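Local coordinates for protein esterase D (Lactobacillus rhamnosus, PDB 3DLT) that probably hydrolyses carboxylic esters as a serine hydrolase of the alpha/beta-hydrolase fold, at residues V25-A30 with V52-F57; F96-S101 with A243-E248; S125-G130 with E196-R201. All coordinates share one frame; numbering follows the deposited sequence.

Contact 1. Residues V25-A30 with V52-F57; sequences VVLLHA and VYVPLF. With BUA (butanoic acid), chain B.
The imidazole of H29 has the phenyl ring of F57 over one face, CD2 of F57 standing 3.4 Å from CE1 of H29. The pair is T-shaped, F57 turning its edge to the imidazole face with the planes at 60°. P55 O lies at the edge of the imidazole, close to its plane, and H29 O lies in plane at the edge of the F57 ring. CG of H29 sits between its own backbone N and carbonyl carbon (chi1 68°), which swings the ring across to the 52-57 segment. There NE2 of H29 accepts a nearly straight bond from F57 N at 3.2 Å, although the donor is tilted 29° out of the ring plane. ND1 of H29 donates to A30 O at 2.7 Å, within the ring plane, so both nitrogens are engaged and the ring's rotation is fixed. Within the 52-57 segment itself, CD of P55 lies over one face of the Y53 ring, toward its rim.

N-terminal to these loops the strands pair in parallel: Y53 N donates to V25 O and L27 N to Y53 O. Past V54 the backbones separate, and a single water bridges L27 O and P55 O, donating to both. CD1 of L27 meets CG1 of V52 at 3.8 Å, while CB of L28 rests against CZ of F57 at 3.8 Å. A30 CB touches the butanoic acid at C4.

The segments belong to the beta-alpha-beta crossover of strand 23-28, helix 39-47 and strand 51-54. L27 and V52 face helix 39-47, V26, L28, Y53 and F57 face helix 74-89, and strand 94-99 pairs with the other edge of strand 23-28.

Contact 2. Residues F96-S101 with A243-E248; sequences FVFGLS and AFMQQE. With BUA (butanoic acid), chain B.
F96 and F98 of strand 96-99 project toward F244 and M245 of the C-terminal helix, a strand-to-helix packing within an alpha/beta-hydrolase fold. The helix segment runs roughly antiparallel to the strand, its axis 11.2 Å away.

The Met-aromatic contact is made over the F96 face. M245 lies there with its CG 4.0 Å from the ring centroid in a CH-pi contact and its SD 4.6 Å from the same centroid, 17° off the ring normal. The bend at the CG-SD bond carries CE away from the ring, leaving CG and SD over the face.

Aromatic and aliphatic packing completes the interface. CE2 of F244 comes to the edge of F96, near CD1, and to the edge of F98, 3.9 Å from CE1. F244 CG, opposite the backbone N (chi1 170°), carries the ring toward the strand. CB of E248 lies at the edge of F96, beyond CZ, while its carboxylate turns to R215 in a salt bridge. Replacing F96 with an alanine would probably strip the M245 thioether of its aromatic face and open a gap beside F244.

At the other end of the strand the contacts turn polar: L100 is the N-cap of the helix that begins with S101, the predicted nucleophile. This turn between strand and helix matches the nucleophile elbow of the fold. The butanoic acid is held here too: S101 N donates to its O2 at 2.9 Å, with an angle of 157° at the hydrogen.

Contact 3. Residues S125-G130 with E196-R201; sequences SPILPG and ELVDGR
V198 is the residue of the 196-201 loop that meets the 125-130 loop most fully, its two methyls dividing the work. CG2, between the backbone N and the carbonyl carbon, reaches CB of S125 at 3.9 Å. CG1, beside the backbone N (chi1 -62°), approaches P126 O at 4.1 Å and CG1 of I127 more loosely, at 4.5 Å. The backbone of V198 is tied to the preceding turn, its N donating to OD1 of D195, the predicted acid of the charge relay.

The two loops follow strands 119-122 and 187-192 of the alpha/beta-hydrolase sheet and meet beside the predicted catalytic centre. The V198 side chain lies about 4 Å from that of S101, the predicted nucleophile, and touches a bound butanoic acid.

At D199 the backbone O faces OG of S125 at 3.9 Å, but that hydroxyl bonds to Q191. G200 adds its carbonyl O, 3.8 Å from OG of S125. The D199 carboxylate turns forward along its own loop and forms a side-on salt bridge with R201: NE goes to OD1 on its syn side at 3.1 Å, and NH2 to OD2. R201 N also donates to OD1, from above the carboxylate plane, a capping bond before helix 202-209 that gives OD1 two donors and pins the group.

How the contacts relate
Contacts 1 and 2 are buried and share the central sheet: strands 23-28 and 94-99 are neighbours, bonded through L28 N to F98 O and V26 O to F98 N, while V25 packs on both F98 and M245. Contact 1 mixes strand pairing with a polar, aromatic loop; contact 2 joins strand to helix by apolar and sulfur-aromatic packing alone. Contact 3 is only partly buried, joins two loops rather than regular elements, and has sparse packing across it, its salt bridge lying within one loop. It meets contact 2 where S101 OG bonds S125 O at 2.7 Å, whereas contact 1 stays about 7 Å from it at the nearest atoms.

Contact 1. Residues V25-A30 with V52-F57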
ATOM      1  N   VAL A  25       0.637   9.863 -10.154  1.00 29.79           N
ATOM      2  CA  VAL A  25       0.143   9.098  -9.032  1.00 30.05           C
ATOM      3  C   VAL A  25       1.176   8.024  -8.684  1.00 30.76           C
ATOM      4  O   VAL A  25       1.642   7.336  -9.564  1.00 30.64           O
ATOM      5  CB  VAL A  25      -1.237   8.439  -9.316  1.00 30.67           C
ATOM      6  CG1 VAL A  25      -1.762   7.755  -8.048  1.00 31.48           C
ATOM      7  CG2 VAL A  25      -2.259   9.484  -9.783  1.00 29.40           C
ATOM      8  N   VAL A  26       1.565   7.985  -7.410  1.00 30.99           N
ATOM      9  CA  VAL A  26       2.405   6.948  -6.834  1.00 30.49           C
ATOM     10  C   VAL A  26       1.511   5.939  -6.137  1.00 31.22           C
ATOM     11  O   VAL A  26       0.640   6.292  -5.351  1.00 30.40           O
ATOM     12  CB  VAL A  26       3.383   7.540  -5.810  1.00 31.13           C
ATOM     13  CG1 VAL A  26       4.266   6.443  -5.191  1.00 29.35           C
ATOM     14  CG2 VAL A  26       4.236   8.607  -6.461  1.00 30.15           C
ATOM     15  N   LEU A  27       1.734   4.656  -6.445  1.00 31.21           N
ATOM     16  CA  LEU A  27       0.981   3.552  -5.904  1.00 30.70           C
ATOM     17  C   LEU A  27       2.004   2.643  -5.244  1.00 31.31           C
ATOM     18  O   LEU A  27       2.911   2.165  -5.934  1.00 31.48           O
ATOM     19  CB  LEU A  27       0.329   2.781  -7.064  1.00 30.40           C
ATOM     20  CG  LEU A  27      -0.778   3.516  -7.828  1.00 29.11           C
ATOM     21  CD1 LEU A  27      -1.403   2.623  -8.982  1.00 23.35           C
ATOM     22  CD2 LEU A  27      -1.769   3.826  -6.774  1.00 29.55           C
ATOM     23  N   LEU A  28       1.832   2.417  -3.935  1.00 31.64           N
ATOM     24  CA  LEU A  28       2.746   1.617  -3.107  1.00 31.57           C
ATOM     25  C   LEU A  28       2.107   0.298  -2.685  1.00 31.53           C
ATOM     26  O   LEU A  28       1.031   0.272  -2.102  1.00 31.62           O
ATOM     27  CB  LEU A  28       3.150   2.396  -1.859  1.00 31.60           C
ATOM     28  CG  LEU A  28       3.687   3.809  -2.068  1.00 31.26           C
ATOM     29  CD1 LEU A  28       3.936   4.480  -0.717  1.00 29.83           C
ATOM     30  CD2 LEU A  28       4.935   3.831  -2.915  1.00 32.20           C
ATOM     31  N   HIS A  29       2.800  -0.809  -2.949  1.00 32.13           N
ATOM     32  CA  HIS A  29       2.140  -2.101  -2.986  1.00 32.06           C
ATOM     33  C   HIS A  29       1.995  -2.747  -1.603  1.00 33.46           C
ATOM     34  O   HIS A  29       2.331  -2.143  -0.574  1.00 33.78           O
ATOM     35  CB  HIS A  29       2.795  -3.019  -4.010  1.00 32.16           C
ATOM     36  CG  HIS A  29       4.188  -3.472  -3.668  1.00 30.96           C
ATOM     37  ND1 HIS A  29       4.480  -4.271  -2.581  1.00 31.73           N
ATOM     38  CD2 HIS A  29       5.364  -3.284  -4.321  1.00 33.48           C
ATOM     39  CE1 HIS A  29       5.776  -4.526  -2.560  1.00 30.62           C
ATOM     40  NE2 HIS A  29       6.334  -3.962  -3.617  1.00 31.41           N
ATOM     41  N   ALA A  30       1.473  -3.971  -1.587  1.00 33.93           N
ATOM     42  CA  ALA A  30       1.204  -4.679  -0.346  1.00 34.11           C
ATOM     43  C   ALA A  30       2.473  -5.382   0.194  1.00 35.02           C
ATOM     44  O   ALA A  30       3.429  -5.647  -0.545  1.00 34.93           O
ATOM     45  CB  ALA A  30       0.101  -5.686  -0.564  1.00 34.12           C
ATOM     46  N   VAL A  52       1.653   7.429 -13.772  1.00 33.75           N
ATOM     47  CA  VAL A  52       1.639   6.463 -12.698  1.00 32.49           C
ATOM     48  C   VAL A  52       3.061   5.900 -12.477  1.00 32.04           C
ATOM     49  O   VAL A  52       3.819   5.751 -13.405  1.00 30.50           O
ATOM     50  CB  VAL A  52       0.601   5.305 -12.979  1.00 32.67           C
ATOM     51  CG1 VAL A  52       0.381   4.497 -11.716  1.00 33.32           C
ATOM     52  CG2 VAL A  52      -0.768   5.848 -13.458  1.00 30.96           C
ATOM     53  N   TYR A  53       3.431   5.692 -11.222  1.00 31.95           N
ATOM     54  CA  TYR A  53       4.685   5.043 -10.877  1.00 31.68           C
ATOM     55  C   TYR A  53       4.479   4.072  -9.710  1.00 31.31           C
ATOM     56  O   TYR A  53       4.013   4.444  -8.614  1.00 30.52           O
ATOM     57  CB  TYR A  53       5.737   6.097 -10.521  1.00 32.82           C
ATOM     58  CG  TYR A  53       7.100   5.532 -10.153  1.00 33.70           C
ATOM     59  CD1 TYR A  53       7.746   4.609 -10.961  1.00 35.84           C
ATOM     60  CD2 TYR A  53       7.738   5.938  -9.005  1.00 35.10           C
ATOM     61  CE1 TYR A  53       8.997   4.100 -10.610  1.00 37.25           C
ATOM     62  CE2 TYR A  53       8.965   5.442  -8.653  1.00 37.68           C
ATOM     63  CZ  TYR A  53       9.593   4.543  -9.456  1.00 37.91           C
ATOM     64  OH  TYR A  53      10.833   4.087  -9.056  1.00 38.49           O
ATOM     65  N   VAL A  54       4.910   2.824  -9.950  1.00 31.39           N
ATOM     66  CA  VAL A  54       4.660   1.703  -9.085  1.00 30.54           C
ATOM     67  C   VAL A  54       6.043   1.096  -8.834  1.00 30.89           C
ATOM     68  O   VAL A  54       6.550   0.314  -9.620  1.00 30.23           O
ATOM     69  CB  VAL A  54       3.709   0.663  -9.741  1.00 30.48           C
ATOM     70  CG1 VAL A  54       3.277  -0.347  -8.738  1.00 26.46           C
ATOM     71  CG2 VAL A  54       2.481   1.375 -10.344  1.00 31.83           C
ATOM     72  N   PRO A  55       6.685   1.528  -7.758  1.00 31.62           N
ATOM     73  CA  PRO A  55       7.975   0.943  -7.410  1.00 31.39           C
ATOM     74  C   PRO A  55       7.874  -0.407  -6.740  1.00 31.65           C
ATOM     75  O   PRO A  55       6.793  -0.831  -6.305  1.00 30.50           O
ATOM     76  CB  PRO A  55       8.538   1.949  -6.432  1.00 31.31           C
ATOM     77  CG  PRO A  55       7.322   2.506  -5.737  1.00 31.85           C
ATOM     78  CD  PRO A  55       6.288   2.606  -6.823  1.00 32.03           C
ATOM     79  N   LEU A  56       9.034  -1.035  -6.603  1.00 32.47           N
ATOM     80  CA  LEU A  56       9.177  -2.347  -5.947  1.00 33.97           C
ATOM     81  C   LEU A  56       9.872  -2.189  -4.617  1.00 34.92           C
ATOM     82  O   LEU A  56      10.918  -1.563  -4.555  1.00 35.74           O
ATOM     83  CB  LEU A  56      10.018  -3.258  -6.818  1.00 33.78           C
ATOM     84  CG  LEU A  56      10.242  -4.674  -6.305  1.00 33.52           C
ATOM     85  CD1 LEU A  56       8.931  -5.413  -6.034  1.00 34.12           C
ATOM     86  CD2 LEU A  56      11.131  -5.406  -7.308  1.00 35.17           C
ATOM     87  N   PHE A  57       9.285  -2.697  -3.548  1.00 35.63           N
ATOM     88  CA  PHE A  57       9.916  -2.579  -2.250  1.00 36.66           C
ATOM     89  C   PHE A  57      10.992  -3.641  -2.124  1.00 36.48           C
ATOM     90  O   PHE A  57      10.820  -4.720  -2.628  1.00 36.84           O
ATOM     91  CB  PHE A  57       8.874  -2.726  -1.137  1.00 37.04           C
ATOM     92  CG  PHE A  57       7.951  -1.535  -0.988  1.00 37.41           C
ATOM     93  CD1 PHE A  57       8.450  -0.245  -0.937  1.00 38.15           C
ATOM     94  CD2 PHE A  57       6.584  -1.721  -0.828  1.00 38.42           C
ATOM     95  CE1 PHE A  57       7.593   0.840  -0.777  1.00 37.35           C
ATOM     96  CE2 PHE A  57       5.736  -0.644  -0.653  1.00 36.40           C
ATOM     97  CZ  PHE A  57       6.244   0.628  -0.616  1.00 37.86           C
TER
HETATM   98  C1  BUA B 245      -1.946  -6.951   5.066  1.00 32.21           C
HETATM   99  C2  BUA B 245      -0.712  -7.158   4.225  1.00 33.19           C
HETATM  100  C3  BUA B 245      -0.978  -6.886   2.742  1.00 33.42           C
HETATM  101  C4  BUA B 245      -0.946  -5.386   2.489  1.00 34.55           C
HETATM  102  O1  BUA B 245       0.088  -4.768   2.761  1.00 32.86           O
HETATM  103  O2  BUA B 245      -1.943  -4.818   2.015  1.00 33.73           O
HETATM  104  O   HOH W   1       4.338  -0.070  -5.284  1.00 33.40           O

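Contact 2. Residues F96-S101 with A243-E248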
ATOM      1  N   PHE A  96      -0.517  12.530  -6.409  1.00 32.55           N
ATOM      2  CA  PHE A  96      -1.338  11.800  -5.462  1.00 31.10           C
ATOM      3  C   PHE A  96      -0.545  10.573  -5.037  1.00 31.22           C
ATOM      4  O   PHE A  96       0.288  10.134  -5.823  1.00 31.39           O
ATOM      5  CB  PHE A  96      -2.623  11.378  -6.142  1.00 31.38           C
ATOM      6  CG  PHE A  96      -3.559  12.521  -6.436  1.00 31.17           C
ATOM      7  CD1 PHE A  96      -4.682  12.740  -5.651  1.00 32.26           C
ATOM      8  CD2 PHE A  96      -3.309  13.375  -7.492  1.00 32.86           C
ATOM      9  CE1 PHE A  96      -5.564  13.777  -5.938  1.00 33.43           C
ATOM     10  CE2 PHE A  96      -4.141  14.451  -7.757  1.00 31.62           C
ATOM     11  CZ  PHE A  96      -5.280  14.647  -6.985  1.00 33.43           C
ATOM     12  N   VAL A  97      -0.775  10.066  -3.823  1.00 30.81           N
ATOM     13  CA  VAL A  97      -0.039   8.912  -3.273  1.00 31.62           C
ATOM     14  C   VAL A  97      -0.966   7.997  -2.524  1.00 32.09           C
ATOM     15  O   VAL A  97      -1.538   8.393  -1.522  1.00 31.33           O
ATOM     16  CB  VAL A  97       1.101   9.331  -2.301  1.00 31.66           C
ATOM     17  CG1 VAL A  97       2.043   8.099  -1.949  1.00 32.55           C
ATOM     18  CG2 VAL A  97       1.926  10.411  -2.908  1.00 34.59           C
ATOM     19  N   PHE A  98      -1.121   6.764  -3.024  1.00 32.25           N
ATOM     20  CA  PHE A  98      -1.934   5.753  -2.392  1.00 32.03           C
ATOM     21  C   PHE A  98      -1.163   4.478  -2.193  1.00 32.49           C
ATOM     22  O   PHE A  98      -0.160   4.230  -2.840  1.00 32.80           O
ATOM     23  CB  PHE A  98      -3.131   5.397  -3.263  1.00 32.27           C
ATOM     24  CG  PHE A  98      -3.909   6.573  -3.732  1.00 30.16           C
ATOM     25  CD1 PHE A  98      -4.919   7.099  -2.958  1.00 30.39           C
ATOM     26  CD2 PHE A  98      -3.634   7.138  -4.962  1.00 30.31           C
ATOM     27  CE1 PHE A  98      -5.646   8.182  -3.409  1.00 31.33           C
ATOM     28  CE2 PHE A  98      -4.350   8.217  -5.429  1.00 30.81           C
ATOM     29  CZ  PHE A  98      -5.350   8.752  -4.654  1.00 32.30           C
ATOM     30  N   GLY A  99      -1.674   3.643  -1.316  1.00 33.66           N
ATOM     31  CA  GLY A  99      -1.090   2.328  -1.112  1.00 33.17           C
ATOM     32  C   GLY A  99      -2.051   1.388  -0.442  1.00 33.89           C
ATOM     33  O   GLY A  99      -3.108   1.786   0.019  1.00 33.25           O
ATOM     34  N   LEU A 100      -1.678   0.107  -0.429  1.00 34.91           N
ATOM     35  CA  LEU A 100      -2.447  -0.950   0.220  1.00 35.96           C
ATOM     36  C   LEU A 100      -2.137  -0.868   1.713  1.00 36.01           C
ATOM     37  O   LEU A 100      -1.980   0.252   2.192  1.00 37.08           O
ATOM     38  CB  LEU A 100      -2.147  -2.292  -0.473  1.00 35.95           C
ATOM     39  CG  LEU A 100      -3.019  -2.522  -1.694  1.00 35.67           C
ATOM     40  CD1 LEU A 100      -2.405  -3.631  -2.634  1.00 35.48           C
ATOM     41  CD2 LEU A 100      -4.488  -2.860  -1.225  1.00 35.76           C
ATOM     42  N   SER A 101      -2.080  -1.945   2.489  1.00 35.99           N
ATOM     43  CA  SER A 101      -1.896  -1.750   3.915  1.00 35.64           C
ATOM     44  C   SER A 101      -0.515  -1.219   4.210  1.00 35.97           C
ATOM     45  O   SER A 101      -0.386  -0.137   4.771  1.00 36.23           O
ATOM     46  CB  SER A 101      -2.126  -3.015   4.745  1.00 35.90           C
ATOM     47  OG  SER A 101      -3.460  -3.447   4.724  1.00 35.81           O
ATOM     48  N   ALA A 243     -12.815   9.499  -9.168  1.00 39.88           N
ATOM     49  CA  ALA A 243     -13.737  10.552  -8.740  1.00 39.88           C
ATOM     50  C   ALA A 243     -13.123  11.423  -7.651  1.00 39.99           C
ATOM     51  O   ALA A 243     -13.246  12.652  -7.697  1.00 40.60           O
ATOM     52  CB  ALA A 243     -15.073   9.955  -8.258  1.00 40.38           C
ATOM     53  N   PHE A 244     -12.484  10.797  -6.666  1.00 39.44           N
ATOM     54  CA  PHE A 244     -11.713  11.512  -5.635  1.00 39.46           C
ATOM     55  C   PHE A 244     -10.612  12.430  -6.202  1.00 40.65           C
ATOM     56  O   PHE A 244     -10.480  13.579  -5.775  1.00 40.73           O
ATOM     57  CB  PHE A 244     -11.080  10.511  -4.683  1.00 38.43           C
ATOM     58  CG  PHE A 244     -10.059  11.102  -3.725  1.00 36.64           C
ATOM     59  CD1 PHE A 244     -10.454  11.738  -2.561  1.00 36.92           C
ATOM     60  CD2 PHE A 244      -8.716  10.952  -3.962  1.00 36.20           C
ATOM     61  CE1 PHE A 244      -9.535  12.209  -1.661  1.00 36.39           C
ATOM     62  CE2 PHE A 244      -7.771  11.432  -3.055  1.00 36.08           C
ATOM     63  CZ  PHE A 244      -8.176  12.052  -1.911  1.00 37.31           C
ATOM     64  N   MET A 245      -9.818  11.919  -7.137  1.00 42.04           N
ATOM     65  CA  MET A 245      -8.782  12.720  -7.769  1.00 44.11           C
ATOM     66  C   MET A 245      -9.376  13.895  -8.537  1.00 45.83           C
ATOM     67  O   MET A 245      -8.856  14.997  -8.472  1.00 45.65           O
ATOM     68  CB  MET A 245      -7.937  11.867  -8.707  1.00 44.17           C
ATOM     69  CG  MET A 245      -7.034  10.908  -7.974  1.00 44.78           C
ATOM     70  SD  MET A 245      -5.942   9.985  -9.055  1.00 45.05           S
ATOM     71  CE  MET A 245      -7.145   8.971  -9.842  1.00 48.29           C
ATOM     72  N   GLN A 246     -10.471  13.654  -9.255  1.00 48.07           N
ATOM     73  CA  GLN A 246     -11.152  14.714  -9.991  1.00 50.41           C
ATOM     74  C   GLN A 246     -11.729  15.770  -9.073  1.00 51.56           C
ATOM     75  O   GLN A 246     -11.694  16.960  -9.406  1.00 52.13           O
ATOM     76  CB  GLN A 246     -12.261  14.154 -10.873  1.00 51.00           C
ATOM     77  CG  GLN A 246     -11.815  13.891 -12.291  1.00 55.07           C
ATOM     78  CD  GLN A 246     -11.648  12.423 -12.613  1.00 59.96           C
ATOM     79  OE1 GLN A 246     -12.643  11.728 -12.874  1.00 64.83           O
ATOM     80  NE2 GLN A 246     -10.395  11.941 -12.624  1.00 61.23           N
ATOM     81  N   GLN A 247     -12.242  15.338  -7.923  1.00 52.58           N
ATOM     82  CA  GLN A 247     -12.795  16.247  -6.933  1.00 53.86           C
ATOM     83  C   GLN A 247     -11.738  17.256  -6.509  1.00 54.58           C
ATOM     84  O   GLN A 247     -12.071  18.354  -6.095  1.00 55.05           O
ATOM     85  CB  GLN A 247     -13.416  15.483  -5.728  1.00 54.09           C
ATOM     86  CG  GLN A 247     -14.960  15.151  -5.889  1.00 55.26           C
ATOM     87  CD  GLN A 247     -15.369  13.675  -5.558  1.00 55.53           C
ATOM     88  OE1 GLN A 247     -14.907  13.070  -4.569  1.00 55.51           O
ATOM     89  NE2 GLN A 247     -16.251  13.104  -6.397  1.00 55.11           N
ATOM     90  N   GLU A 248     -10.463  16.899  -6.623  1.00 55.48           N
ATOM     91  CA  GLU A 248      -9.398  17.841  -6.386  1.00 56.11           C
ATOM     92  C   GLU A 248      -8.780  18.122  -7.747  1.00 56.59           C
ATOM     93  O   GLU A 248      -8.003  19.066  -7.912  1.00 57.81           O
ATOM     94  CB  GLU A 248      -8.362  17.286  -5.390  1.00 56.32           C
ATOM     95  CG  GLU A 248      -8.865  16.200  -4.383  1.00 58.20           C
ATOM     96  CD  GLU A 248      -9.996  16.653  -3.398  1.00 61.80           C
ATOM     97  OE1 GLU A 248     -10.132  17.864  -3.113  1.00 64.22           O
ATOM     98  OE2 GLU A 248     -10.754  15.782  -2.887  1.00 62.05           O
TER
HETATM   99  C1  BUA B 245      -1.946  -6.951   5.066  1.00 32.21           C
HETATM  100  C2  BUA B 245      -0.712  -7.158   4.225  1.00 33.19           C
HETATM  101  C3  BUA B 245      -0.978  -6.886   2.742  1.00 33.42           C
HETATM  102  C4  BUA B 245      -0.946  -5.386   2.489  1.00 34.55           C
HETATM  103  O1  BUA B 245       0.088  -4.768   2.761  1.00 32.86           O
HETATM  104  O2  BUA B 245      -1.943  -4.818   2.015  1.00 33.73           O

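Contact 3. Residues S125-G130 with E196-R201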
ATOM      1  N   SER A 125      -6.533  -0.878   5.556  1.00 38.51           N
ATOM      2  CA  SER A 125      -6.197  -0.402   6.878  1.00 38.92           C
ATOM      3  C   SER A 125      -4.745  -0.675   7.200  1.00 40.01           C
ATOM      4  O   SER A 125      -4.131  -1.597   6.638  1.00 39.96           O
ATOM      5  CB  SER A 125      -7.085  -1.069   7.927  1.00 38.89           C
ATOM      6  OG  SER A 125      -8.393  -0.573   7.880  1.00 38.77           O
ATOM      7  N   PRO A 126      -4.184   0.127   8.120  1.00 41.42           N
ATOM      8  CA  PRO A 126      -2.794  -0.056   8.482  1.00 41.88           C
ATOM      9  C   PRO A 126      -2.536  -1.354   9.241  1.00 42.33           C
ATOM     10  O   PRO A 126      -3.480  -2.013   9.712  1.00 41.90           O
ATOM     11  CB  PRO A 126      -2.485   1.176   9.370  1.00 42.55           C
ATOM     12  CG  PRO A 126      -3.824   1.648   9.879  1.00 42.19           C
ATOM     13  CD  PRO A 126      -4.833   1.242   8.843  1.00 41.53           C
ATOM     14  N   ILE A 127      -1.247  -1.688   9.330  1.00 42.31           N
ATOM     15  CA  ILE A 127      -0.745  -2.813  10.123  1.00 42.13           C
ATOM     16  C   ILE A 127      -0.328  -2.246  11.475  1.00 42.71           C
ATOM     17  O   ILE A 127       0.677  -1.535  11.559  1.00 42.27           O
ATOM     18  CB  ILE A 127       0.456  -3.503   9.408  1.00 42.16           C
ATOM     19  CG1 ILE A 127       0.031  -4.035   8.011  1.00 41.60           C
ATOM     20  CG2 ILE A 127       1.066  -4.612  10.282  1.00 41.51           C
ATOM     21  CD1 ILE A 127       1.234  -4.394   7.067  1.00 41.28           C
ATOM     22  N   LEU A 128      -1.123  -2.521  12.515  1.00 43.17           N
ATOM     23  CA  LEU A 128      -0.901  -1.952  13.845  1.00 43.84           C
ATOM     24  C   LEU A 128      -0.905  -3.058  14.877  1.00 44.53           C
ATOM     25  O   LEU A 128      -1.455  -4.130  14.628  1.00 43.91           O
ATOM     26  CB  LEU A 128      -1.994  -0.924  14.175  1.00 44.22           C
ATOM     27  CG  LEU A 128      -1.948   0.391  13.368  1.00 44.18           C
ATOM     28  CD1 LEU A 128      -3.225   1.245  13.589  1.00 42.07           C
ATOM     29  CD2 LEU A 128      -0.663   1.158  13.713  1.00 40.93           C
ATOM     30  N   PRO A 129      -0.289  -2.816  16.048  1.00 45.31           N
ATOM     31  CA  PRO A 129      -0.184  -3.902  17.047  1.00 45.95           C
ATOM     32  C   PRO A 129      -1.525  -4.547  17.405  1.00 45.85           C
ATOM     33  O   PRO A 129      -2.469  -3.837  17.775  1.00 46.02           O
ATOM     34  CB  PRO A 129       0.404  -3.204  18.279  1.00 45.72           C
ATOM     35  CG  PRO A 129       1.093  -2.029  17.749  1.00 45.56           C
ATOM     36  CD  PRO A 129       0.335  -1.575  16.535  1.00 45.57           C
ATOM     37  N   GLY A 130      -1.596  -5.868  17.266  1.00 45.34           N
ATOM     38  CA  GLY A 130      -2.716  -6.643  17.771  1.00 45.78           C
ATOM     39  C   GLY A 130      -3.926  -6.601  16.861  1.00 45.91           C
ATOM     40  O   GLY A 130      -4.969  -7.147  17.201  1.00 45.43           O
ATOM     41  N   GLU A 196      -9.558 -10.610   6.002  1.00 40.90           N
ATOM     42  CA  GLU A 196      -9.098 -11.528   7.006  1.00 42.75           C
ATOM     43  C   GLU A 196      -7.706 -11.161   7.514  1.00 42.32           C
ATOM     44  O   GLU A 196      -7.264 -11.691   8.541  1.00 43.62           O
ATOM     45  CB  GLU A 196      -9.086 -12.945   6.426  1.00 42.63           C
ATOM     46  CG  GLU A 196     -10.498 -13.451   6.108  1.00 45.21           C
ATOM     47  CD  GLU A 196     -10.506 -14.905   5.608  1.00 46.33           C
ATOM     48  OE1 GLU A 196      -9.708 -15.715   6.129  1.00 50.12           O
ATOM     49  OE2 GLU A 196     -11.293 -15.226   4.679  1.00 50.26           O
ATOM     50  N   LEU A 197      -7.033 -10.238   6.822  1.00 41.06           N
ATOM     51  CA  LEU A 197      -5.654  -9.947   7.087  1.00 39.84           C
ATOM     52  C   LEU A 197      -5.516  -8.806   8.041  1.00 39.90           C
ATOM     53  O   LEU A 197      -4.678  -8.861   8.925  1.00 39.95           O
ATOM     54  CB  LEU A 197      -4.900  -9.649   5.786  1.00 39.54           C
ATOM     55  CG  LEU A 197      -4.735 -10.860   4.858  1.00 39.81           C
ATOM     56  CD1 LEU A 197      -4.043 -10.441   3.554  1.00 38.91           C
ATOM     57  CD2 LEU A 197      -3.966 -11.975   5.566  1.00 39.81           C
ATOM     58  N   VAL A 198      -6.295  -7.746   7.863  1.00 40.00           N
ATOM     59  CA  VAL A 198      -6.264  -6.649   8.827  1.00 39.78           C
ATOM     60  C   VAL A 198      -7.674  -6.359   9.305  1.00 40.25           C
ATOM     61  O   VAL A 198      -8.650  -6.693   8.639  1.00 40.39           O
ATOM     62  CB  VAL A 198      -5.598  -5.366   8.268  1.00 39.86           C
ATOM     63  CG1 VAL A 198      -4.130  -5.638   7.913  1.00 39.08           C
ATOM     64  CG2 VAL A 198      -6.372  -4.802   7.074  1.00 37.71           C
ATOM     65  N   ASP A 199      -7.761  -5.757  10.482  1.00 40.85           N
ATOM     66  CA  ASP A 199      -9.022  -5.468  11.118  1.00 41.02           C
ATOM     67  C   ASP A 199      -9.626  -4.229  10.466  1.00 40.66           C
ATOM     68  O   ASP A 199      -9.184  -3.112  10.709  1.00 39.90           O
ATOM     69  CB  ASP A 199      -8.793  -5.204  12.603  1.00 41.32           C
ATOM     70  CG  ASP A 199     -10.090  -4.937  13.366  1.00 42.87           C
ATOM     71  OD1 ASP A 199     -11.165  -4.782  12.731  1.00 45.78           O
ATOM     72  OD2 ASP A 199     -10.025  -4.891  14.610  1.00 42.57           O
ATOM     73  N   GLY A 200     -10.653  -4.425   9.657  1.00 40.25           N
ATOM     74  CA  GLY A 200     -11.218  -3.318   8.890  1.00 40.26           C
ATOM     75  C   GLY A 200     -11.774  -2.145   9.687  1.00 40.39           C
ATOM     76  O   GLY A 200     -11.987  -1.063   9.134  1.00 39.82           O
ATOM     77  N   ARG A 201     -12.068  -2.367  10.962  1.00 40.82           N
ATOM     78  CA  ARG A 201     -12.591  -1.302  11.828  1.00 42.34           C
ATOM     79  C   ARG A 201     -11.613  -0.145  12.025  1.00 41.63           C
ATOM     80  O   ARG A 201     -12.004   0.995  12.295  1.00 40.65           O
ATOM     81  CB  ARG A 201     -12.985  -1.881  13.188  1.00 42.40           C
ATOM     82  CG  ARG A 201     -14.178  -2.814  13.115  1.00 43.99           C
ATOM     83  CD  ARG A 201     -14.469  -3.472  14.448  1.00 45.09           C
ATOM     84  NE  ARG A 201     -13.430  -4.445  14.797  1.00 48.79           N
ATOM     85  CZ  ARG A 201     -13.550  -5.357  15.761  1.00 50.94           C
ATOM     86  NH1 ARG A 201     -14.662  -5.427  16.495  1.00 50.85           N
ATOM     87  NH2 ARG A 201     -12.547  -6.199  15.998  1.00 50.43           N
TER